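PDB 4FMH: VP1 from Merkel cell polyomavirus, which builds the pentameric units of the icosahedral viral capsid and, through this jelly-roll part, binds sialylated oligosaccharides at a site required for infection. Local coordinates for residues Y48-Q53 / I63-P68; P59-K64 / Q152-K157; G161-I166 / N194-V199. All blocks are in the same frame, centred on the assembly; numbering follows the deposited sequence.

In the fold
Contact 3 is the most buried of the three and packs apolar side chains around one backbone hydrogen bond. Contacts 1 and 2 lie further out and are partly buried. They share Ile63 and Lys64, because both use the long loop between strands 11-28 and 71-76. Contact 1 folds that loop on itself beside the sialic acid, with a side-chain amide and an aromatic face. Contact 2 lays its upstream part along residues 152-157 and adds two bridging waters. Leu67 of contact 1 packs on Tyr155 of contact 2, whose hydroxyl bonds Glu198 of contact 3. All three contacts reach the second subunit of the pentamer.

Contact 1: Y48-Q53 / I63-P68; sequences YTYDLQ and IKENLP. With SIA (N-acetyl-alpha-neuraminic acid), chain U.
Glu65 covers one face of the Tyr50 ring. Its CB is 3.8 Å from the ring centroid and 16° off the ring normal, a CH-pi contact displaced toward the rim. The Glu65 chain then runs beside the tyrosine in the same direction. Its CG lies 3.7 Å from Tyr50 CE2, and the carboxylate is turned only modestly from the ring plane. The Ile63 side chain crosses that of Tyr50 at about a right angle, its CD1 3.7 Å from Tyr50 CD2. The acetyl methyl C11 of the sialic acid approaches the ring obliquely, 3.7 Å from Tyr50 CD1. The tyrosine CG stands anti to the carbonyl carbon (chi1 -77°), which puts CG between the glycan methyl C11 and Glu65 CB.

The two backbones are also tied together. Tyr50 N donates to Glu65 O at 3.2 Å, from above the carbonyl plane. Thr49 CA touches the same oxygen. Asn66 ND2 donates to Asp51 O at 3.0 Å, again from above the carbonyl plane, and that oxygen is tilted out of the amide plane of Asn66. The carboxamide thus reaches across to the residue after Tyr50. The Leu52 and Asn66 side chains slide past each other in opposite directions, and Thr49 CG2 rests on Pro68 CG at 3.6 Å. Thr49 OG1 bonds both Tyr50 O and Leu271 N, joining this loop to strand 269-287.

Asp51 points its CB away from residues 63-68. Its OD1 accepts a hydrogen bond from N5 of the sialic acid at 2.8 Å, with an N-H...O angle of 163°. Its OD2 forms a salt bridge with Lys264, which, like Ser266 and Lys268, also bonds the sugar. Lys264 probably stabilises the charge that receives the acetamido N-H. Loop closure and glycan recognition therefore use adjoining residues: Asn66 holds the backbone of Asp51, whose carboxylate binds the sialic acid.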
# COMPACT_ATOMS: atom_id res chain seq x y z
N TYR B 48 -9.37 16.26 -22.03
CA TYR B 48 -9.32 14.88 -22.50
C TYR B 48 -8.44 14.76 -23.76
O TYR B 48 -8.07 15.77 -24.39
CB TYR B 48 -10.72 14.35 -22.84
CG TYR B 48 -11.70 14.31 -21.69
CD1 TYR B 48 -11.88 13.14 -20.95
CD2 TYR B 48 -12.46 15.44 -21.36
CE1 TYR B 48 -12.78 13.09 -19.89
CE2 TYR B 48 -13.38 15.39 -20.30
CZ TYR B 48 -13.52 14.22 -19.58
OH TYR B 48 -14.41 14.17 -18.54
N THR B 49 -8.12 13.52 -24.11
CA THR B 49 -7.56 13.20 -25.41
C THR B 49 -8.74 12.89 -26.34
O THR B 49 -9.90 12.93 -25.91
CB THR B 49 -6.64 11.95 -25.36
OG1 THR B 49 -7.41 10.81 -24.95
CG2 THR B 49 -5.47 12.16 -24.41
N TYR B 50 -8.44 12.58 -27.60
CA TYR B 50 -9.41 11.88 -28.44
C TYR B 50 -9.32 10.38 -28.13
O TYR B 50 -8.79 9.99 -27.08
CB TYR B 50 -9.18 12.16 -29.94
CG TYR B 50 -9.67 13.52 -30.42
CD1 TYR B 50 -10.32 14.41 -29.55
CD2 TYR B 50 -9.53 13.89 -31.75
CE1 TYR B 50 -10.79 15.64 -30.00
CE2 TYR B 50 -10.00 15.12 -32.21
CZ TYR B 50 -10.62 15.99 -31.33
OH TYR B 50 -11.08 17.20 -31.79
N ASP B 51 -9.82 9.53 -29.02
CA ASP B 51 -9.82 8.10 -28.74
C ASP B 51 -8.47 7.46 -29.03
O ASP B 51 -7.92 7.59 -30.13
CB ASP B 51 -10.96 7.41 -29.50
CG ASP B 51 -12.31 7.99 -29.15
OD1 ASP B 51 -13.15 8.16 -30.07
OD2 ASP B 51 -12.55 8.28 -27.95
N LEU B 52 -7.93 6.80 -28.02
CA LEU B 52 -6.63 6.15 -28.12
C LEU B 52 -6.79 4.73 -28.63
O LEU B 52 -7.52 3.93 -28.05
CB LEU B 52 -5.92 6.17 -26.76
CG LEU B 52 -5.52 7.56 -26.25
CD1 LEU B 52 -5.45 7.59 -24.73
CD2 LEU B 52 -4.20 8.03 -26.87
N GLN B 53 -6.11 4.43 -29.74
CA GLN B 53 -6.22 3.13 -30.40
C GLN B 53 -4.90 2.73 -31.04
O GLN B 53 -4.23 3.57 -31.65
CB GLN B 53 -7.27 3.17 -31.52
CG GLN B 53 -8.69 3.49 -31.11
CD GLN B 53 -9.67 3.27 -32.24
OE1 GLN B 53 -10.09 2.14 -32.51
NE2 GLN B 53 -10.04 4.35 -32.92
N ILE B 63 -2.06 11.66 -33.59
CA ILE B 63 -2.47 13.06 -33.74
C ILE B 63 -2.20 13.84 -32.44
O ILE B 63 -2.12 13.26 -31.35
CB ILE B 63 -3.97 13.17 -34.12
CG1 ILE B 63 -4.85 12.51 -33.04
CG2 ILE B 63 -4.20 12.58 -35.52
CD1 ILE B 63 -6.36 12.64 -33.26
N LYS B 64 -2.07 15.16 -32.57
CA LYS B 64 -1.82 16.06 -31.43
C LYS B 64 -2.79 15.81 -30.28
O LYS B 64 -2.40 15.89 -29.11
CB LYS B 64 -1.97 17.53 -31.84
CG LYS B 64 -0.93 18.08 -32.77
CD LYS B 64 -1.13 19.59 -32.94
CE LYS B 64 -2.56 19.93 -33.38
NZ LYS B 64 -3.03 21.21 -32.80
N GLU B 65 -4.05 15.54 -30.62
CA GLU B 65 -5.11 15.40 -29.63
C GLU B 65 -4.93 14.15 -28.76
O GLU B 65 -5.58 14.02 -27.72
CB GLU B 65 -6.49 15.39 -30.29
CG GLU B 65 -6.94 16.74 -30.85
CD GLU B 65 -6.27 17.13 -32.17
OE1 GLU B 65 -5.70 16.25 -32.86
OE2 GLU B 65 -6.33 18.32 -32.52
N ASN B 66 -4.04 13.25 -29.18
CA ASN B 66 -3.77 12.02 -28.44
C ASN B 66 -2.44 12.02 -27.69
O ASN B 66 -1.96 10.97 -27.25
CB ASN B 66 -3.88 10.81 -29.37
CG ASN B 66 -5.32 10.38 -29.60
OD1 ASN B 66 -6.25 10.91 -28.98
ND2 ASN B 66 -5.51 9.41 -30.48
N LEU B 67 -1.88 13.22 -27.52
CA LEU B 67 -0.57 13.38 -26.91
C LEU B 67 -0.61 14.35 -25.71
O LEU B 67 -0.27 15.54 -25.85
CB LEU B 67 0.45 13.84 -27.97
CG LEU B 67 0.66 12.89 -29.17
CD1 LEU B 67 1.45 13.55 -30.30
CD2 LEU B 67 1.32 11.56 -28.74
N PRO B 68 -1.05 13.85 -24.52
CA PRO B 68 -1.00 14.67 -23.31
C PRO B 68 0.39 15.25 -23.10
O PRO B 68 1.40 14.57 -23.33
CB PRO B 68 -1.37 13.69 -22.19
CG PRO B 68 -2.23 12.67 -22.87
CD PRO B 68 -1.62 12.51 -24.25
C1 SIA U . -17.57 6.51 -30.53
C2 SIA U . -18.24 7.87 -30.78
C3 SIA U . -18.13 8.72 -29.50
C4 SIA U . -16.74 9.32 -29.25
C5 SIA U . -16.20 10.01 -30.50
C6 SIA U . -16.30 9.12 -31.74
C7 SIA U . -15.90 9.91 -33.00
C8 SIA U . -15.57 9.05 -34.23
C9 SIA U . -16.80 8.46 -34.91
C10 SIA U . -14.44 11.70 -30.24
C11 SIA U . -12.99 11.94 -29.93
N5 SIA U . -14.83 10.42 -30.23
O1A SIA U . -17.59 6.02 -29.38
O1B SIA U . -17.02 5.90 -31.49
O4 SIA U . -16.79 10.28 -28.18
O6 SIA U . -17.62 8.57 -31.89
O7 SIA U . -16.93 10.87 -33.31
O8 SIA U . -14.85 9.83 -35.20
O9 SIA U . -16.93 7.10 -34.47
O10 SIA U . -15.19 12.63 -30.48

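Contact 2: P59-K64 / Q152-K157; sequences PDQPIK and QTQYPK
Asp60 to Pro62, in the long loop between strands 11-28 and 71-76, run beside Thr153 to Pro156, in the loop between strand 142-146 and helix 166-170. The main backbone tie is Gln154 N to Asp60 O, 2.9 Å long and nearly straight. A second bond joins side chains. Gln61 and Gln154 extend side by side in the same direction, and Gln61 NE2 donates to Gln154 OE1 at 3.1 Å. The oxygen lies in the amide plane of Gln61, but the two amide planes are 52° apart. Pro59, after a cis peptide bond, lays CG 3.6 Å from Gln154 CD.

Neither segment is a regular strand. The two extended loops still head in roughly the same direction, 30° apart, at the surface of the jelly-roll coat protein where a second subunit comes close. Asp60 and Thr153 lie side by side. Asp60 CG is anti to its backbone N (chi1 -171°), and the carboxylate reaches His111 of the second subunit through OD2. One water donates to that same OD2 at 2.6 Å and to Thr153 OG1 at 2.8 Å. Thr153 OG1 also bonds Asp150 O.

Thr153 CG2 sits over the rim of one face of the Tyr155 ring and against Pro62 CD, 3.7 Å away. Pro62 CG approaches that ring obliquely, 3.9 Å from Tyr155 CD1. Tyr155 CB points away from residues 59-64, and the hydroxyl of its ring bonds Glu198. Pro62 also takes part through its carbonyl. Its O touches Pro156 CG at 3.2 Å, and a second water donates to both Pro62 O and Gln154 O, bridging the two backbones beyond the last direct bond.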
# COMPACT_ATOMS: atom_id res chain seq x y z
N PRO B 59 3.62 2.61 -39.74
CA PRO B 59 3.98 3.06 -38.38
C PRO B 59 2.85 3.78 -37.67
O PRO B 59 1.86 4.17 -38.31
CB PRO B 59 5.14 4.02 -38.65
CG PRO B 59 4.79 4.64 -39.98
CD PRO B 59 3.94 3.65 -40.74
N ASP B 60 3.00 3.97 -36.36
CA ASP B 60 2.10 4.81 -35.59
C ASP B 60 2.27 6.26 -36.06
O ASP B 60 3.39 6.75 -36.21
CB ASP B 60 2.41 4.69 -34.10
CG ASP B 60 1.38 5.37 -33.21
OD1 ASP B 60 0.22 5.57 -33.65
OD2 ASP B 60 1.72 5.69 -32.06
N GLN B 61 1.15 6.94 -36.31
CA GLN B 61 1.17 8.35 -36.68
C GLN B 61 0.16 9.09 -35.81
O GLN B 61 -0.91 9.49 -36.27
CB GLN B 61 0.85 8.51 -38.18
CG GLN B 61 1.94 7.96 -39.11
CD GLN B 61 1.47 7.79 -40.56
OE1 GLN B 61 0.34 7.36 -40.81
NE2 GLN B 61 2.35 8.11 -41.51
N PRO B 62 0.49 9.26 -34.52
CA PRO B 62 -0.47 9.81 -33.55
C PRO B 62 -0.80 11.27 -33.82
O PRO B 62 0.07 12.02 -34.26
CB PRO B 62 0.25 9.66 -32.21
CG PRO B 62 1.70 9.64 -32.55
CD PRO B 62 1.80 8.99 -33.90
N ILE B 63 -2.06 11.66 -33.59
CA ILE B 63 -2.47 13.06 -33.74
C ILE B 63 -2.20 13.84 -32.44
O ILE B 63 -2.12 13.26 -31.35
CB ILE B 63 -3.97 13.17 -34.12
CG1 ILE B 63 -4.85 12.51 -33.04
CG2 ILE B 63 -4.20 12.58 -35.52
CD1 ILE B 63 -6.36 12.64 -33.26
N LYS B 64 -2.07 15.16 -32.57
CA LYS B 64 -1.82 16.06 -31.43
C LYS B 64 -2.79 15.81 -30.28
O LYS B 64 -2.40 15.89 -29.11
CB LYS B 64 -1.97 17.53 -31.84
CG LYS B 64 -0.93 18.08 -32.77
CD LYS B 64 -1.13 19.59 -32.94
CE LYS B 64 -2.56 19.93 -33.38
NZ LYS B 64 -3.03 21.21 -32.80
N GLN B 152 10.06 4.22 -33.95
CA GLN B 152 9.47 4.33 -35.28
C GLN B 152 8.19 5.17 -35.32
O GLN B 152 7.67 5.46 -36.40
CB GLN B 152 9.23 2.95 -35.90
CG GLN B 152 10.52 2.21 -36.23
CD GLN B 152 10.29 0.87 -36.93
OE1 GLN B 152 9.21 0.30 -36.88
NE2 GLN B 152 11.33 0.37 -37.58
N THR B 153 7.70 5.58 -34.14
CA THR B 153 6.54 6.46 -34.04
C THR B 153 6.80 7.77 -34.81
O THR B 153 7.86 8.39 -34.67
CB THR B 153 6.19 6.79 -32.57
OG1 THR B 153 6.11 5.57 -31.80
CG2 THR B 153 4.87 7.53 -32.48
N GLN B 154 5.82 8.17 -35.62
CA GLN B 154 5.94 9.39 -36.42
C GLN B 154 5.07 10.47 -35.81
O GLN B 154 3.87 10.56 -36.10
CB GLN B 154 5.55 9.13 -37.88
CG GLN B 154 6.33 7.99 -38.52
CD GLN B 154 6.21 7.95 -40.04
OE1 GLN B 154 5.25 8.47 -40.62
NE2 GLN B 154 7.18 7.30 -40.68
N TYR B 155 5.67 11.27 -34.93
CA TYR B 155 4.95 12.34 -34.25
C TYR B 155 4.69 13.48 -35.24
O TYR B 155 5.46 13.65 -36.19
CB TYR B 155 5.73 12.82 -33.03
CG TYR B 155 5.80 11.77 -31.93
CD1 TYR B 155 4.72 11.57 -31.07
CD2 TYR B 155 6.93 10.97 -31.78
CE1 TYR B 155 4.77 10.59 -30.06
CE2 TYR B 155 7.00 9.99 -30.78
CZ TYR B 155 5.91 9.80 -29.93
OH TYR B 155 5.97 8.83 -28.95
N PRO B 156 3.59 14.23 -35.05
CA PRO B 156 3.33 15.35 -35.97
C PRO B 156 4.49 16.33 -35.94
O PRO B 156 5.03 16.62 -34.86
CB PRO B 156 2.06 15.99 -35.39
CG PRO B 156 1.45 14.93 -34.53
CD PRO B 156 2.59 14.16 -33.97
N LYS B 157 4.88 16.80 -37.12
CA LYS B 157 6.02 17.70 -37.27
C LYS B 157 5.77 19.03 -36.57
O LYS B 157 4.69 19.62 -36.69
CB LYS B 157 6.33 17.94 -38.75
CG LYS B 157 7.09 16.79 -39.43
CD LYS B 157 6.15 15.81 -40.12
CE LYS B 157 6.92 14.66 -40.78
NZ LYS B 157 7.84 15.13 -41.86
O HOH W 1 3.75 4.52 -30.84
O HOH W 2 1.73 11.90 -36.70

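Contact 3: G161-I166 / N194-V199; sequences GGPITI and NYPIEV
Pro163 and Asn194 bring the two backbones closest, with CA atoms 4.6 Å apart. Beside them Ile164 N donates to Asn194 O at 2.8 Å. It is the single direct hydrogen bond between these non-strand segments. Gly161 has a positive phi of 97°, where a CB would jam against the carbonyl O of the residue before it. A water donates to Asn194 OD1 and, weakly, to Gly161 O.

Ile164 lies alongside Tyr195 and covers one ring face. Its CB is 4.2 Å from the ring centroid and 27° off the normal, a CH-pi contact. Both branches share the work: Ile164 CG2 meets Tyr195 CE2 at 3.5 Å, and CD1 reaches Tyr195 OH at 3.4 Å. That hydroxyl bonds Asp190, and Trp200 meets the ring edge-to-face. Pro196 crosses Pro163 at about a right angle, Pro163 CB lying 3.6 Å from Pro196 CG. Further along, Ile166 CG1 packs on Val199 CG1 at 3.8 Å, at the start of helix 166-170. Val199 CG1 is anti to its backbone N (chi1 176°), which turns it to that isoleucine.

Pro163 O and Ile164 O take bonds from Thr158 OG1 and Trp200 NE1. These two carbonyls thus find donors outside the two segments, while apolar packing joins the approach to the helix with the run into strand 200-202.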
# COMPACT_ATOMS: atom_id res chain seq x y z
N GLY B 161 2.78 22.57 -36.93
CA GLY B 161 1.93 22.86 -35.77
C GLY B 161 1.96 21.80 -34.67
O GLY B 161 1.24 21.90 -33.68
N GLY B 162 2.81 20.79 -34.85
CA GLY B 162 2.91 19.68 -33.90
C GLY B 162 3.64 20.02 -32.62
O GLY B 162 4.13 21.13 -32.45
N PRO B 163 3.73 19.05 -31.69
CA PRO B 163 4.48 19.26 -30.45
C PRO B 163 5.99 19.17 -30.68
O PRO B 163 6.43 18.79 -31.76
CB PRO B 163 4.01 18.10 -29.57
CG PRO B 163 3.74 17.01 -30.54
CD PRO B 163 3.18 17.68 -31.77
N ILE B 164 6.77 19.51 -29.66
CA ILE B 164 8.22 19.33 -29.71
C ILE B 164 8.56 17.92 -29.26
O ILE B 164 8.25 17.53 -28.14
CB ILE B 164 8.96 20.38 -28.86
CG1 ILE B 164 8.76 21.78 -29.47
CG2 ILE B 164 10.47 20.05 -28.77
CD1 ILE B 164 8.78 22.89 -28.46
N THR B 165 9.21 17.15 -30.14
CA THR B 165 9.62 15.78 -29.82
C THR B 165 11.11 15.59 -30.13
O THR B 165 11.80 16.56 -30.44
CB THR B 165 8.74 14.73 -30.55
OG1 THR B 165 8.89 14.87 -31.96
CG2 THR B 165 7.26 14.89 -30.18
N ILE B 166 11.59 14.35 -30.03
CA ILE B 166 13.01 14.07 -30.18
C ILE B 166 13.54 14.45 -31.57
O ILE B 166 14.62 15.04 -31.69
CB ILE B 166 13.35 12.59 -29.82
CG1 ILE B 166 13.03 12.31 -28.34
CG2 ILE B 166 14.83 12.29 -30.11
CD1 ILE B 166 13.38 10.89 -27.87
N ASN B 194 3.12 21.61 -25.08
CA ASN B 194 3.86 21.26 -26.30
C ASN B 194 4.92 20.17 -26.19
O ASN B 194 5.50 19.76 -27.20
CB ASN B 194 4.48 22.51 -26.93
CG ASN B 194 3.68 23.02 -28.10
OD1 ASN B 194 3.86 22.55 -29.24
ND2 ASN B 194 2.79 23.97 -27.85
N TYR B 195 5.18 19.69 -24.98
CA TYR B 195 6.15 18.64 -24.77
C TYR B 195 5.39 17.40 -24.31
O TYR B 195 4.91 17.37 -23.18
CB TYR B 195 7.20 19.06 -23.74
CG TYR B 195 8.16 20.11 -24.26
CD1 TYR B 195 7.87 21.47 -24.16
CD2 TYR B 195 9.36 19.73 -24.86
CE1 TYR B 195 8.76 22.43 -24.65
CE2 TYR B 195 10.26 20.68 -25.35
CZ TYR B 195 9.95 22.03 -25.24
OH TYR B 195 10.82 22.97 -25.73
N PRO B 196 5.23 16.40 -25.21
CA PRO B 196 4.43 15.22 -24.83
C PRO B 196 5.05 14.42 -23.69
O PRO B 196 6.26 14.18 -23.66
CB PRO B 196 4.39 14.38 -26.11
CG PRO B 196 4.66 15.37 -27.24
CD PRO B 196 5.65 16.34 -26.62
N ILE B 197 4.19 14.03 -22.76
CA ILE B 197 4.58 13.21 -21.63
C ILE B 197 5.20 11.87 -22.07
O ILE B 197 6.19 11.42 -21.49
CB ILE B 197 3.37 13.01 -20.70
CG1 ILE B 197 2.96 14.36 -20.09
CG2 ILE B 197 3.67 11.96 -19.61
CD1 ILE B 197 1.51 14.39 -19.56
N GLU B 198 4.63 11.25 -23.11
CA GLU B 198 5.12 9.94 -23.57
C GLU B 198 6.49 10.03 -24.27
O GLU B 198 7.10 9.01 -24.60
CB GLU B 198 4.09 9.24 -24.48
CG GLU B 198 4.06 9.75 -25.93
CD GLU B 198 3.19 8.87 -26.83
OE1 GLU B 198 2.05 8.56 -26.42
OE2 GLU B 198 3.63 8.50 -27.94
N VAL B 199 6.97 11.25 -24.49
CA VAL B 199 8.27 11.45 -25.12
C VAL B 199 9.33 11.93 -24.12
O VAL B 199 10.50 11.56 -24.24
CB VAL B 199 8.18 12.46 -26.29
CG1 VAL B 199 9.57 12.73 -26.87
CG2 VAL B 199 7.23 11.95 -27.37
O HOH W 3 1.38 21.00 -30.36